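Acetolactate synthase isozyme 1 large subunit (Escherichia coli, PDB 6LPI) is the large subunit of a thiamine diphosphate-dependent enzyme and holds thiamine diphosphate, a magnesium ion and flavin-adenine dinucleotide. Local coordinates at residues I106-Q111 against I168-D173; G422-I427 against M448-E453. One frame throughout, in Å; residues are numbered along the deposited sequence.

Both contacts are buried and lie in two different domains of one chain. Contact 1 comes first in sequence and is complete before contact 2 begins. It joins strands 105-111 and 166-171 inside the six-stranded parallel sheet of the N-terminal part. Contact 2 belongs to the C-terminal thiamine diphosphate binding domain, whose six-stranded parallel sheet has the same strand order. It packs helix 422-432 against the turn ahead of helix 453-459. The centres are about 25 Å apart and the nearest atoms about 14 Å, so the two do not touch. Helix 60-74 of the N-terminal part covers contact 2, which therefore also lies where the two domains meet.

Contact 1: residues I106-Q111 against I168-D173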
loop_
_atom_site.group_PDB
_atom_site.type_symbol
_atom_site.label_atom_id
_atom_site.label_comp_id
_atom_site.label_asym_id
_atom_site.label_seq_id
_atom_site.Cartn_x
_atom_site.Cartn_y
_atom_site.Cartn_z
ATOM N N ILE B 106 -1.790 11.700 -5.087
ATOM C CA ILE B 106 -2.335 13.026 -4.821
ATOM C C ILE B 106 -3.785 12.997 -5.251
ATOM O O ILE B 106 -4.103 12.649 -6.395
ATOM C CB ILE B 106 -1.562 14.158 -5.515
ATOM C CG1 ILE B 106 -0.312 14.542 -4.724
ATOM C CG2 ILE B 106 -2.436 15.378 -5.670
ATOM C CD1 ILE B 106 0.848 13.681 -4.928
ATOM N N CYS B 107 -4.656 13.365 -4.329
ATOM C CA CYS B 107 -6.094 13.338 -4.521
ATOM C C CYS B 107 -6.609 14.765 -4.388
ATOM O O CYS B 107 -6.462 15.383 -3.329
ATOM C CB CYS B 107 -6.706 12.399 -3.480
ATOM S SG CYS B 107 -8.391 12.700 -3.061
ATOM N N ILE B 108 -7.220 15.286 -5.444
ATOM C CA ILE B 108 -7.663 16.673 -5.488
ATOM C C ILE B 108 -9.180 16.709 -5.562
ATOM O O ILE B 108 -9.796 16.077 -6.430
ATOM C CB ILE B 108 -7.030 17.442 -6.657
ATOM C CG1 ILE B 108 -5.534 17.651 -6.402
ATOM C CG2 ILE B 108 -7.695 18.760 -6.818
ATOM C CD1 ILE B 108 -4.736 18.018 -7.643
ATOM N N THR B 109 -9.777 17.458 -4.653
ATOM C CA THR B 109 -11.219 17.535 -4.534
ATOM C C THR B 109 -11.637 18.999 -4.517
ATOM O O THR B 109 -10.976 19.840 -3.895
ATOM C CB THR B 109 -11.658 16.779 -3.249
ATOM O OG1 THR B 109 -11.716 15.368 -3.516
ATOM C CG2 THR B 109 -12.997 17.221 -2.771
ATOM N N GLY B 110 -12.708 19.317 -5.246
ATOM C CA GLY B 110 -13.286 20.636 -5.136
ATOM C C GLY B 110 -14.073 20.762 -3.857
ATOM O O GLY B 110 -14.535 19.771 -3.289
ATOM N N GLN B 111 -14.228 21.990 -3.375
ATOM C CA GLN B 111 -15.051 22.179 -2.188
ATOM C C GLN B 111 -15.831 23.472 -2.349
ATOM O O GLN B 111 -15.504 24.322 -3.184
ATOM C CB GLN B 111 -14.194 22.151 -0.909
ATOM C CG GLN B 111 -14.902 22.510 0.416
ATOM C CD GLN B 111 -15.786 21.389 0.971
ATOM O OE1 GLN B 111 -16.950 21.258 0.602
ATOM N NE2 GLN B 111 -15.222 20.574 1.867
ATOM N N ILE B 168 -5.833 17.090 -1.167
ATOM C CA ILE B 168 -5.898 18.538 -1.255
ATOM C C ILE B 168 -7.334 18.902 -1.608
ATOM O O ILE B 168 -7.807 18.604 -2.717
ATOM C CB ILE B 168 -4.895 19.101 -2.279
ATOM C CG1 ILE B 168 -3.519 18.440 -2.095
ATOM C CG2 ILE B 168 -4.756 20.621 -2.137
ATOM C CD1 ILE B 168 -2.621 18.534 -3.295
ATOM N N ASP B 169 -8.010 19.588 -0.677
ATOM C CA ASP B 169 -9.361 20.102 -0.870
ATOM C C ASP B 169 -9.282 21.595 -1.222
ATOM O O ASP B 169 -8.746 22.395 -0.450
ATOM C CB ASP B 169 -10.181 19.868 0.394
ATOM C CG ASP B 169 -11.665 19.797 0.132
ATOM O OD1 ASP B 169 -12.433 20.097 1.063
ATOM O OD2 ASP B 169 -12.069 19.407 -0.975
ATOM N N ILE B 170 -9.825 21.975 -2.374
ATOM C CA ILE B 170 -9.648 23.340 -2.868
ATOM C C ILE B 170 -11.007 23.983 -3.119
ATOM O O ILE B 170 -11.748 23.564 -4.029
ATOM C CB ILE B 170 -8.795 23.380 -4.148
ATOM C CG1 ILE B 170 -7.542 22.530 -4.001
ATOM C CG2 ILE B 170 -8.351 24.798 -4.449
ATOM C CD1 ILE B 170 -6.865 22.240 -5.332
ATOM N N PRO B 171 -11.383 24.976 -2.315
ATOM C CA PRO B 171 -12.659 25.653 -2.527
ATOM C C PRO B 171 -12.747 26.289 -3.906
ATOM O O PRO B 171 -11.775 26.832 -4.440
ATOM C CB PRO B 171 -12.685 26.708 -1.422
ATOM C CG PRO B 171 -11.871 26.119 -0.346
ATOM C CD PRO B 171 -10.789 25.336 -1.022
ATOM N N LYS B 172 -13.940 26.178 -4.488
ATOM C CA LYS B 172 -14.205 26.695 -5.823
ATOM C C LYS B 172 -13.818 28.168 -5.948
ATOM O O LYS B 172 -13.363 28.605 -7.010
ATOM C CB LYS B 172 -15.679 26.466 -6.152
ATOM C CG LYS B 172 -16.153 26.986 -7.472
ATOM C CD LYS B 172 -17.632 26.682 -7.619
ATOM C CE LYS B 172 -18.156 27.224 -8.935
ATOM N NZ LYS B 172 -19.455 26.613 -9.311
ATOM N N ASP B 173 -14.017 28.964 -4.889
ATOM C CA ASP B 173 -13.679 30.383 -5.005
ATOM C C ASP B 173 -12.177 30.615 -4.971
ATOM O O ASP B 173 -11.719 31.681 -5.394
ATOM C CB ASP B 173 -14.385 31.226 -3.932
ATOM C CG ASP B 173 -13.968 30.879 -2.511
ATOM O OD1 ASP B 173 -13.748 29.687 -2.208
ATOM O OD2 ASP B 173 -13.881 31.810 -1.682
#
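I168 reaches two isoleucines of the neighbouring strand. Chi1 (-46°) puts its CG1 anti to the carbonyl carbon, and an anti chi2 carries CD1 on to CG2 of I106 at 4.0 Å and towards CG1 of I108. I170 has nearly the same conformation, and its CD1 meets CG2 of I108 at 3.9 Å. The I106-I168 and I108-I170 side chains meet at a slant. Helix 147-159 covers I106 and I168 through F155, A154 and V150. The other face carries C107, T109, D169 and Q111, with helix 86-101 over C107 and T109. Strands 105-111 and 166-171 are parallel neighbours in the central sheet of an alpha/beta domain of the thiamine diphosphate-binding fold. Their ladder runs from I168 N to C107 O (2.8 Å) through I170 N to T109 O (2.9 Å). Q111 N then bonds I170 O from above the carbonyl plane, and Q175 NE2 is a second donor to this oxygen. On the polar side, CG of D169 is anti to its backbone N (chi1 -155°). OD2 faces CB and CG2 of T109, while OD1 lies beside CB of Q111. Q111 bends at chi2 (76°), and its NE2 makes a weak bond to D169 OD1 at 2.9 Å. V125 O is another weak partner of NE2. At the strand end P171 is the N-cap of helix 172-175, and K172 N bonds Q111 O at 2.8 Å.

Contact 2: residues G422-I427 against M448-E453; sequences GLPAAI and MMNIQE
L423 reaches the turn N450-E453 with one methyl. Its CG is anti to the backbone N (chi1 160°), and CD2 lies 3.4 Å from N450 O. N450 O is the acceptor of E453 N, the closing bond of a type I beta turn. L423 CG further faces E453 CB. P424 comes next and lays its ring across N450 at about a right angle. Ring CG is 3.7 Å from N450 ND2, and CD is 3.9 Å from N450 CB. The N450 amide is held at both ends. ND2 donates to G420 O and to Q61 OE1, while OD1 receives Q452 NE2 at 3.0 Å. The same NE2 bonds E453 OE2 at 3.1 Å. One turn on from L423, I427 crosses E453 at about a right angle. Its CD1 lies 3.4 Å from E453 O and 3.8 Å from E453 CB. The E453 carboxylate bends away to T456 OG1 and R58 N. M449, just before the turn, touches thiamine diphosphate, while the side chain of N450 stays about 9 Å from it. Helix 60-74 covers P424 and I427 with I66, and F65 touches both P424 and N450. Helix 453-459 meets L423 through M454 and I427 through A457, and A426 faces strand 438-443 at V438 and C440.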
loop_
_atom_site.group_PDB
_atom_site.type_symbol
_atom_site.label_atom_id
_atom_site.label_comp_id
_atom_site.label_asym_id
_atom_site.label_seq_id
_atom_site.Cartn_x
_atom_site.Cartn_y
_atom_site.Cartn_z
ATOM N N GLY B 422 -8.699 -4.780 -8.111
ATOM C CA GLY B 422 -8.123 -5.366 -9.306
ATOM C C GLY B 422 -8.433 -4.713 -10.639
ATOM O O GLY B 422 -7.517 -4.334 -11.369
ATOM N N LEU B 423 -9.699 -4.570 -11.005
ATOM C CA LEU B 423 -9.948 -4.093 -12.363
ATOM C C LEU B 423 -9.496 -2.643 -12.541
ATOM O O LEU B 423 -8.772 -2.360 -13.518
ATOM C CB LEU B 423 -11.415 -4.333 -12.734
ATOM C CG LEU B 423 -12.102 -3.569 -13.861
ATOM C CD1 LEU B 423 -11.395 -3.804 -15.186
ATOM C CD2 LEU B 423 -13.555 -4.013 -13.939
ATOM N N PRO B 424 -9.844 -1.690 -11.659
ATOM C CA PRO B 424 -9.336 -0.323 -11.871
ATOM C C PRO B 424 -7.830 -0.212 -11.737
ATOM O O PRO B 424 -7.210 0.576 -12.471
ATOM C CB PRO B 424 -10.088 0.507 -10.828
ATOM C CG PRO B 424 -10.618 -0.457 -9.870
ATOM C CD PRO B 424 -10.857 -1.722 -10.597
ATOM N N ALA B 425 -7.215 -0.978 -10.829
ATOM C CA ALA B 425 -5.755 -1.000 -10.774
ATOM C C ALA B 425 -5.161 -1.461 -12.101
ATOM O O ALA B 425 -4.196 -0.869 -12.600
ATOM C CB ALA B 425 -5.288 -1.898 -9.636
ATOM N N ALA B 426 -5.733 -2.504 -12.699
ATOM C CA ALA B 426 -5.243 -2.960 -13.992
ATOM C C ALA B 426 -5.432 -1.888 -15.056
ATOM O O ALA B 426 -4.568 -1.696 -15.921
ATOM C CB ALA B 426 -5.953 -4.255 -14.395
ATOM N N ILE B 427 -6.546 -1.162 -14.995
ATOM C CA ILE B 427 -6.770 -0.084 -15.952
ATOM C C ILE B 427 -5.653 0.954 -15.838
ATOM O O ILE B 427 -5.069 1.388 -16.846
ATOM C CB ILE B 427 -8.163 0.526 -15.724
ATOM C CG1 ILE B 427 -9.219 -0.468 -16.190
ATOM C CG2 ILE B 427 -8.311 1.844 -16.462
ATOM C CD1 ILE B 427 -10.593 -0.176 -15.691
ATOM N N MET B 448 -17.658 -7.352 -9.062
ATOM C CA MET B 448 -18.845 -6.511 -9.095
ATOM C C MET B 448 -18.688 -5.194 -8.358
ATOM O O MET B 448 -19.508 -4.293 -8.561
ATOM C CB MET B 448 -20.071 -7.282 -8.643
ATOM C CG MET B 448 -20.733 -7.859 -9.904
ATOM S SD MET B 448 -22.162 -8.805 -9.504
ATOM C CE MET B 448 -21.444 -9.734 -8.137
ATOM N N MET B 449 -17.683 -5.062 -7.502
ATOM C CA MET B 449 -17.573 -3.846 -6.709
ATOM C C MET B 449 -17.210 -2.654 -7.577
ATOM O O MET B 449 -17.743 -1.556 -7.386
ATOM C CB MET B 449 -16.545 -4.026 -5.603
ATOM C CG MET B 449 -16.891 -5.135 -4.665
ATOM S SD MET B 449 -16.196 -4.636 -3.118
ATOM C CE MET B 449 -17.636 -4.549 -2.111
ATOM N N ASN B 450 -16.334 -2.852 -8.552
ATOM C CA ASN B 450 -15.997 -1.819 -9.519
ATOM C C ASN B 450 -16.252 -2.297 -10.947
ATOM O O ASN B 450 -15.452 -2.063 -11.851
ATOM C CB ASN B 450 -14.559 -1.341 -9.327
ATOM C CG ASN B 450 -14.435 -0.351 -8.182
ATOM O OD1 ASN B 450 -15.281 0.528 -8.018
ATOM N ND2 ASN B 450 -13.376 -0.471 -7.404
ATOM N N ILE B 451 -17.371 -3.012 -11.133
ATOM C CA ILE B 451 -17.762 -3.556 -12.434
ATOM C C ILE B 451 -17.926 -2.438 -13.455
ATOM O O ILE B 451 -17.682 -2.631 -14.655
ATOM C CB ILE B 451 -19.063 -4.377 -12.291
ATOM C CG1 ILE B 451 -19.292 -5.251 -13.512
ATOM C CG2 ILE B 451 -20.274 -3.469 -12.112
ATOM C CD1 ILE B 451 -18.163 -6.209 -13.772
ATOM N N GLN B 452 -18.332 -1.253 -13.001
ATOM C CA GLN B 452 -18.594 -0.161 -13.925
ATOM C C GLN B 452 -17.325 0.252 -14.653
ATOM O O GLN B 452 -17.385 0.766 -15.778
ATOM C CB GLN B 452 -19.227 1.013 -13.172
ATOM C CG GLN B 452 -18.277 1.785 -12.274
ATOM C CD GLN B 452 -17.954 1.061 -10.991
ATOM O OE1 GLN B 452 -18.803 0.375 -10.405
ATOM N NE2 GLN B 452 -16.693 1.162 -10.571
ATOM N N GLU B 453 -16.164 0.009 -14.052
ATOM C CA GLU B 453 -14.952 0.420 -14.733
ATOM C C GLU B 453 -14.675 -0.432 -15.954
ATOM O O GLU B 453 -13.793 -0.073 -16.745
ATOM C CB GLU B 453 -13.772 0.411 -13.772
ATOM C CG GLU B 453 -13.995 1.340 -12.544
ATOM C CD GLU B 453 -14.405 2.757 -12.919
ATOM O OE1 GLU B 453 -13.897 3.273 -13.931
ATOM O OE2 GLU B 453 -15.273 3.341 -12.234
#